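Long-range contacts in glyoxylate reductase (Paecilomyces sp. J18, PDB 3WNV), which probably reduces glyoxylate to glycolate with a nicotinamide cofactor, as a member of the D-isomer specific 2-hydroxyacid dehydrogenase family: residues I109-A114 and G163-E168; M178-H183 and D194-V199. One frame throughout, in Å; residues are numbered along the deposited sequence.

Contact 1: I109-A114 and G163-E168; sequences IAVNNA and GGIGRE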
ATOM      1  N   ILE A 109       0.311  -5.267   9.542  1.00 17.16           N
ATOM      2  CA  ILE A 109      -0.660  -6.117  10.225  1.00 20.41           C
ATOM      3  C   ILE A 109      -1.986  -5.517  10.678  1.00 37.81           C
ATOM      4  O   ILE A 109      -2.786  -6.245  11.157  1.00 61.99           O
ATOM      5  CB  ILE A 109      -0.182  -6.731  11.535  1.00 19.57           C
ATOM      6  CG1 ILE A 109       1.261  -7.206  11.485  1.00 27.12           C
ATOM      7  CG2 ILE A 109      -1.113  -7.875  11.902  1.00 23.03           C
ATOM      8  CD1 ILE A 109       1.614  -8.045  12.720  1.00 34.56           C
ATOM      9  N   ALA A 110      -2.268  -4.274  10.392  1.00 16.57           N
ATOM     10  CA  ALA A 110      -3.551  -3.665  10.463  1.00 14.73           C
ATOM     11  C   ALA A 110      -4.184  -3.598   9.074  1.00 14.36           C
ATOM     12  O   ALA A 110      -5.355  -3.643   8.968  1.00 13.16           O
ATOM     13  CB  ALA A 110      -3.469  -2.338  11.080  1.00 13.74           C
ATOM     14  N   VAL A 111      -3.364  -3.470   8.041  1.00 12.63           N
ATOM     15  CA  VAL A 111      -3.900  -3.336   6.680  1.00 17.59           C
ATOM     16  C   VAL A 111      -4.243  -4.677   6.039  1.00 15.69           C
ATOM     17  O   VAL A 111      -4.879  -4.703   4.978  1.00 11.76           O
ATOM     18  CB  VAL A 111      -2.905  -2.602   5.740  1.00 12.19           C
ATOM     19  CG1 VAL A 111      -2.505  -1.243   6.296  1.00  8.23           C
ATOM     20  CG2 VAL A 111      -1.678  -3.462   5.521  1.00  9.32           C
ATOM     21  N   ASN A 112      -3.857  -5.795   6.663  1.00  8.99           N
ATOM     22  CA  ASN A 112      -3.831  -7.067   5.935  1.00 11.10           C
ATOM     23  C   ASN A 112      -5.208  -7.565   5.479  1.00  8.86           C
ATOM     24  O   ASN A 112      -5.369  -7.966   4.316  1.00 10.15           O
ATOM     25  CB  ASN A 112      -3.191  -8.184   6.790  1.00 15.53           C
ATOM     26  CG  ASN A 112      -1.693  -8.004   6.987  1.00 17.89           C
ATOM     27  OD1 ASN A 112      -1.094  -7.064   6.462  1.00 14.64           O
ATOM     28  ND2 ASN A 112      -1.073  -8.919   7.772  1.00 19.34           N
ATOM     29  N   ASN A 113      -6.180  -7.568   6.381  1.00 10.49           N
ATOM     30  CA  ASN A 113      -7.485  -8.115   6.028  1.00 11.79           C
ATOM     31  C   ASN A 113      -8.152  -7.282   4.954  1.00 15.14           C
ATOM     32  O   ASN A 113      -8.574  -7.834   3.936  1.00 15.49           O
ATOM     33  CB  ASN A 113      -8.407  -8.202   7.234  1.00 16.64           C
ATOM     34  CG  ASN A 113      -8.102  -9.415   8.105  1.00 22.32           C
ATOM     35  OD1 ASN A 113      -7.753 -10.477   7.594  1.00 20.36           O
ATOM     36  ND2 ASN A 113      -8.234  -9.257   9.421  1.00 19.88           N
ATOM     37  N   ALA A 114      -8.233  -5.965   5.161  1.00  6.29           N
ATOM     38  CA  ALA A 114      -8.968  -5.127   4.202  1.00 12.04           C
ATOM     39  C   ALA A 114      -8.377  -5.181   2.803  1.00  9.35           C
ATOM     40  O   ALA A 114      -9.118  -5.285   1.805  1.00  8.51           O
ATOM     41  CB  ALA A 114      -9.002  -3.688   4.690  1.00  8.52           C
ATOM     42  N   GLY A 163       3.917 -11.795   2.128  1.00 26.99           N
ATOM     43  CA  GLY A 163       4.105 -11.177   3.420  1.00 21.65           C
ATOM     44  C   GLY A 163       2.770 -11.278   4.107  1.00 16.98           C
ATOM     45  O   GLY A 163       2.004 -12.195   3.805  1.00 17.54           O
ATOM     46  N   GLY A 164       2.479 -10.337   5.001  1.00 12.79           N
ATOM     47  CA  GLY A 164       1.256 -10.389   5.759  1.00 12.20           C
ATOM     48  C   GLY A 164       0.047 -10.291   4.850  1.00 12.53           C
ATOM     49  O   GLY A 164      -0.930 -11.043   5.016  1.00 14.64           O
ATOM     50  N   ILE A 165       0.093  -9.365   3.893  1.00 12.66           N
ATOM     51  CA  ILE A 165      -1.034  -9.215   2.972  1.00 10.28           C
ATOM     52  C   ILE A 165      -1.167 -10.443   2.073  1.00 12.86           C
ATOM     53  O   ILE A 165      -2.261 -10.958   1.910  1.00 12.94           O
ATOM     54  CB  ILE A 165      -0.939  -7.956   2.131  1.00 11.20           C
ATOM     55  CG1 ILE A 165      -1.122  -6.717   3.039  1.00 12.81           C
ATOM     56  CG2 ILE A 165      -2.089  -7.934   1.117  1.00 12.70           C
ATOM     57  CD1 ILE A 165      -0.637  -5.397   2.408  1.00 13.68           C
ATOM     58  N   GLY A 166      -0.055 -10.913   1.537  1.00 13.44           N
ATOM     59  CA  GLY A 166      -0.089 -12.079   0.663  1.00 10.57           C
ATOM     60  C   GLY A 166      -0.630 -13.320   1.331  1.00 16.67           C
ATOM     61  O   GLY A 166      -1.313 -14.131   0.704  1.00 12.33           O
ATOM     62  N   ARG A 167      -0.308 -13.499   2.612  1.00 16.36           N
ATOM     63  CA  ARG A 167      -0.797 -14.661   3.330  1.00 19.39           C
ATOM     64  C   ARG A 167      -2.307 -14.622   3.481  1.00 19.20           C
ATOM     65  O   ARG A 167      -2.964 -15.665   3.406  1.00 14.77           O
ATOM     66  CB  ARG A 167      -0.148 -14.806   4.710  1.00 24.59           C
ATOM     67  CG  ARG A 167       1.152 -15.572   4.727  1.00 27.80           C
ATOM     68  CD  ARG A 167       1.605 -15.815   6.190  1.00 23.18           C
ATOM     69  NE  ARG A 167       1.942 -14.560   6.884  1.00 21.87           N
ATOM     70  CZ  ARG A 167       3.129 -13.962   6.758  1.00 25.65           C
ATOM     71  NH1 ARG A 167       4.048 -14.506   5.983  1.00 27.14           N
ATOM     72  NH2 ARG A 167       3.408 -12.817   7.387  1.00 24.32           N
ATOM     73  N   GLU A 168      -2.856 -13.432   3.715  1.00 14.27           N
ATOM     74  CA  GLU A 168      -4.307 -13.270   3.822  1.00 14.49           C
ATOM     75  C   GLU A 168      -4.963 -13.412   2.444  1.00 12.38           C
ATOM     76  O   GLU A 168      -6.074 -13.965   2.338  1.00 12.42           O
ATOM     77  CB  GLU A 168      -4.668 -11.919   4.432  1.00 10.18           C
ATOM     78  CG  GLU A 168      -4.278 -11.784   5.868  1.00 15.90           C
ATOM     79  CD  GLU A 168      -5.029 -12.723   6.819  1.00 22.48           C
ATOM     80  OE1 GLU A 168      -6.085 -13.299   6.463  1.00 19.58           O
ATOM     81  OE2 GLU A 168      -4.558 -12.870   7.962  1.00 28.61           O
TER
HETATM   82  O   HOH W   1      -2.739 -10.889   9.154  1.00 34.51           O

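Contact 2: M178-H183 and D194-V199; sequences MNIIYH and DGAKYV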
ATOM      1  N   MET A 178      -8.073 -22.284  -5.367  1.00 13.99           N
ATOM      2  CA  MET A 178      -6.800 -21.984  -6.051  1.00 11.40           C
ATOM      3  C   MET A 178      -5.585 -22.677  -5.408  1.00 11.93           C
ATOM      4  O   MET A 178      -5.589 -22.964  -4.222  1.00 17.24           O
ATOM      5  CB  MET A 178      -6.558 -20.480  -6.118  1.00  9.50           C
ATOM      6  CG  MET A 178      -7.709 -19.764  -6.771  1.00 15.50           C
ATOM      7  SD  MET A 178      -7.328 -18.051  -7.063  1.00 12.62           S
ATOM      8  CE  MET A 178      -6.424 -18.121  -8.613  1.00 10.85           C
ATOM      9  N   ASN A 179      -4.576 -22.961  -6.238  1.00 12.62           N
ATOM     10  CA  ASN A 179      -3.271 -23.429  -5.784  1.00 17.36           C
ATOM     11  C   ASN A 179      -2.395 -22.195  -5.662  1.00 13.18           C
ATOM     12  O   ASN A 179      -2.512 -21.248  -6.454  1.00 14.83           O
ATOM     13  CB  ASN A 179      -2.652 -24.355  -6.818  1.00 19.62           C
ATOM     14  CG  ASN A 179      -3.489 -25.561  -7.068  1.00 26.26           C
ATOM     15  OD1 ASN A 179      -3.787 -25.893  -8.214  1.00 35.48           O
ATOM     16  ND2 ASN A 179      -3.899 -26.225  -5.995  1.00 22.96           N
ATOM     17  N   ILE A 180      -1.514 -22.184  -4.683  1.00  8.76           N
ATOM     18  CA  ILE A 180      -0.783 -20.937  -4.389  1.00  7.63           C
ATOM     19  C   ILE A 180       0.709 -21.123  -4.619  1.00 14.96           C
ATOM     20  O   ILE A 180       1.310 -22.068  -4.096  1.00 15.12           O
ATOM     21  CB  ILE A 180      -0.979 -20.470  -2.941  1.00 14.90           C
ATOM     22  CG1 ILE A 180      -2.442 -20.593  -2.528  1.00 15.88           C
ATOM     23  CG2 ILE A 180      -0.426 -19.035  -2.746  1.00 14.57           C
ATOM     24  CD1 ILE A 180      -3.403 -19.660  -3.342  1.00 13.93           C
ATOM     25  N   ILE A 181       1.301 -20.246  -5.417  1.00 10.94           N
ATOM     26  CA  ILE A 181       2.764 -20.201  -5.543  1.00 14.38           C
ATOM     27  C   ILE A 181       3.259 -18.791  -5.238  1.00 15.17           C
ATOM     28  O   ILE A 181       2.507 -17.820  -5.336  1.00 14.29           O
ATOM     29  CB  ILE A 181       3.281 -20.643  -6.936  1.00 15.33           C
ATOM     30  CG1 ILE A 181       2.709 -19.732  -8.042  1.00 11.27           C
ATOM     31  CG2 ILE A 181       2.903 -22.096  -7.190  1.00 14.36           C
ATOM     32  CD1 ILE A 181       3.309 -20.067  -9.460  1.00 13.66           C
ATOM     33  N   TYR A 182       4.533 -18.665  -4.892  1.00 11.74           N
ATOM     34  CA  TYR A 182       5.059 -17.344  -4.577  1.00  8.09           C
ATOM     35  C   TYR A 182       6.549 -17.241  -4.801  1.00 11.59           C
ATOM     36  O   TYR A 182       7.282 -18.239  -4.804  1.00 13.35           O
ATOM     37  CB  TYR A 182       4.748 -16.963  -3.123  1.00  8.54           C
ATOM     38  CG  TYR A 182       5.751 -17.547  -2.132  1.00 11.38           C
ATOM     39  CD1 TYR A 182       5.668 -18.885  -1.725  1.00 15.13           C
ATOM     40  CD2 TYR A 182       6.769 -16.761  -1.594  1.00 12.64           C
ATOM     41  CE1 TYR A 182       6.606 -19.439  -0.814  1.00 16.84           C
ATOM     42  CE2 TYR A 182       7.686 -17.304  -0.674  1.00 15.02           C
ATOM     43  CZ  TYR A 182       7.588 -18.632  -0.292  1.00 16.93           C
ATOM     44  OH  TYR A 182       8.506 -19.139   0.624  1.00 20.13           O
ATOM     45  N   HIS A 183       7.001 -16.001  -4.947  1.00 12.46           N
ATOM     46  CA  HIS A 183       8.428 -15.721  -4.995  1.00 11.86           C
ATOM     47  C   HIS A 183       8.759 -14.519  -4.124  1.00 13.08           C
ATOM     48  O   HIS A 183       8.175 -13.438  -4.266  1.00 12.76           O
ATOM     49  CB  HIS A 183       8.916 -15.451  -6.417  1.00 10.34           C
ATOM     50  CG  HIS A 183      10.377 -15.105  -6.471  1.00 15.23           C
ATOM     51  ND1 HIS A 183      11.364 -16.044  -6.252  1.00 17.64           N
ATOM     52  CD2 HIS A 183      11.014 -13.914  -6.617  1.00 19.79           C
ATOM     53  CE1 HIS A 183      12.551 -15.456  -6.320  1.00 19.04           C
ATOM     54  NE2 HIS A 183      12.368 -14.171  -6.528  1.00 20.28           N
ATOM     55  N   ASP A 194       2.868 -20.687   5.067  1.00 32.73           N
ATOM     56  CA  ASP A 194       1.479 -20.991   5.407  1.00 33.19           C
ATOM     57  C   ASP A 194       0.823 -21.855   4.321  1.00 29.49           C
ATOM     58  O   ASP A 194      -0.342 -21.666   4.005  1.00 28.19           O
ATOM     59  CB  ASP A 194       0.689 -19.676   5.646  1.00 31.65           C
ATOM     60  CG  ASP A 194      -0.635 -19.901   6.376  1.00 34.82           C
ATOM     61  OD1 ASP A 194      -1.620 -19.199   6.074  1.00 37.72           O
ATOM     62  OD2 ASP A 194      -0.683 -20.772   7.267  1.00 34.55           O
ATOM     63  N   GLY A 195       1.577 -22.786   3.737  1.00 28.97           N
ATOM     64  CA  GLY A 195       1.027 -23.652   2.700  1.00 25.25           C
ATOM     65  C   GLY A 195       1.464 -23.413   1.251  1.00 27.33           C
ATOM     66  O   GLY A 195       1.460 -24.337   0.436  1.00 26.30           O
ATOM     67  N   ALA A 196       1.859 -22.184   0.926  1.00 26.63           N
ATOM     68  CA  ALA A 196       2.253 -21.828  -0.446  1.00 23.62           C
ATOM     69  C   ALA A 196       3.595 -22.407  -0.866  1.00 24.27           C
ATOM     70  O   ALA A 196       4.505 -22.533  -0.040  1.00 27.83           O
ATOM     71  CB  ALA A 196       2.261 -20.316  -0.609  1.00 16.28           C
ATOM     72  N   LYS A 197       3.710 -22.727  -2.155  1.00 20.65           N
ATOM     73  CA  LYS A 197       4.899 -23.296  -2.786  1.00 22.94           C
ATOM     74  C   LYS A 197       5.894 -22.250  -3.345  1.00 21.16           C
ATOM     75  O   LYS A 197       5.549 -21.390  -4.163  1.00 15.51           O
ATOM     76  CB  LYS A 197       4.430 -24.187  -3.923  1.00 23.05           C
ATOM     77  CG  LYS A 197       5.519 -24.869  -4.684  1.00 31.10           C
ATOM     78  CD  LYS A 197       4.928 -26.073  -5.415  1.00 35.29           C
ATOM     79  CE  LYS A 197       6.012 -26.982  -5.954  1.00 41.96           C
ATOM     80  NZ  LYS A 197       6.276 -26.709  -7.395  1.00 43.33           N
ATOM     81  N   TYR A 198       7.130 -22.312  -2.888  1.00 18.03           N
ATOM     82  CA  TYR A 198       8.143 -21.340  -3.324  1.00 16.96           C
ATOM     83  C   TYR A 198       8.614 -21.638  -4.733  1.00 20.43           C
ATOM     84  O   TYR A 198       8.893 -22.789  -5.055  1.00 27.10           O
ATOM     85  CB  TYR A 198       9.347 -21.429  -2.403  1.00 17.71           C
ATOM     86  CG  TYR A 198      10.436 -20.457  -2.767  1.00 16.49           C
ATOM     87  CD1 TYR A 198      10.326 -19.132  -2.412  1.00 19.48           C
ATOM     88  CD2 TYR A 198      11.561 -20.868  -3.468  1.00 20.64           C
ATOM     89  CE1 TYR A 198      11.314 -18.232  -2.726  1.00 22.23           C
ATOM     90  CE2 TYR A 198      12.568 -19.961  -3.791  1.00 23.72           C
ATOM     91  CZ  TYR A 198      12.420 -18.640  -3.418  1.00 25.40           C
ATOM     92  OH  TYR A 198      13.390 -17.690  -3.699  1.00 29.66           O
ATOM     93  N   VAL A 199       8.717 -20.603  -5.570  1.00 13.57           N
ATOM     94  CA  VAL A 199       9.211 -20.738  -6.946  1.00 14.10           C
ATOM     95  C   VAL A 199      10.132 -19.564  -7.314  1.00 15.94           C
ATOM     96  O   VAL A 199      10.167 -18.539  -6.625  1.00 16.22           O
ATOM     97  CB  VAL A 199       8.044 -20.812  -7.974  1.00 21.23           C
ATOM     98  CG1 VAL A 199       7.186 -22.034  -7.731  1.00 18.30           C
ATOM     99  CG2 VAL A 199       7.200 -19.548  -7.968  1.00 17.54           C
TER

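Contact 1: I109-A114 and G163-E168
N112, near the start of helix 112-127, lays its amide on the first turn of helix 164-175, the helix that follows the glycine-rich loop of the nucleotide-binding domain. Its CG is anti to the carbonyl carbon (chi1 -70°), which brings it to 3.6 Å from G164 C. ND2 lies 3.4 Å from G164 CA, an approach possible because G164 carries no side chain, while OD1 touches I165 CG1 at 3.4 Å. Helix 164-175 opens with G163 as N-cap, R167 N bonding to G163 O; G163 and G166 belong to a GxGxxG sequence consistent with the dinucleotide-binding turn of a Rossmann fold. One water links the two segments: N112 ND2 donates to it at 2.9 Å, and it donates in turn to E168 OE2, a bridge that probably helps to fix the rotation of the N112 amide. E168 CG, anti to its carbonyl carbon (chi1 -68°), lies 3.9 Å from N112 CB. The other carboxylate oxygen, OE1, forms salt bridges with R171 and R172. N113 OD1 stands 3.5 Å from this OE1, two acceptors whose repulsion is probably eased by R172, a partner of both. On the far side of N112 from E168, V111 CG2 meets I165 CD1 at 3.8 Å.

Contact 2: M178-H183 and D194-V199
H183 ND1 donates to V199 O over 2.8 Å, the acceptor lying close to the imidazole plane and the donor in the carbonyl plane, though the bond is bent (143° at the hydrogen). The bond pins the ring beside the backbone just after strand 197-198. Behind it run three main-chain bonds of a parallel pair: V199 N to Y182 O, Y182 N to K197 O, and K197 N to I180 O, the last the longest at 3.2 Å. Y182 CG sits between its backbone N and carbonyl carbon (chi1 83°), and the ring reaches across to strand 197-198. There Y198 turns its edge to the Y182 face in an offset edge-to-face pair, centroids 5.3 Å apart and planes at 71°, Y198 CD1 lying 3.5 Å from Y182 CZ. The Y182 hydroxyl is bonded to E193 OE2 and L188 N. An alanine at Y182 would probably leave E193 and L188 N without this partner and open a gap beside Y198. A196 CB touches I180 CG2 at 3.7 Å and Y182 CD1 at 3.9 Å. On the other face I181 CB meets V199 CG2, both residues packing on L204 of helix 201-207. Strand 179-183, helix 190-193 and outermost strand 197-198 form a beta-alpha-beta unit of the Rossmann-type sheet.

How the contacts relate
Contact 1 lies at the surface and contact 2 is largely buried, their centres about 16 Å apart. Helix 164-175 connects them: its first turn forms one side of contact 1, and it runs on to strand 179-183, whose I180 packs back on A170 and A173. Where contact 1 joins two helix starts through an amide, a water and a carboxylate, contact 2 joins two sheet strands through main-chain bonds and aromatic rings. The two meet directly where R167 CD approaches D194 CB at 4.0 Å. R171 bridges them electrostatically, pairing with E168 of contact 1 and D194 of contact 2.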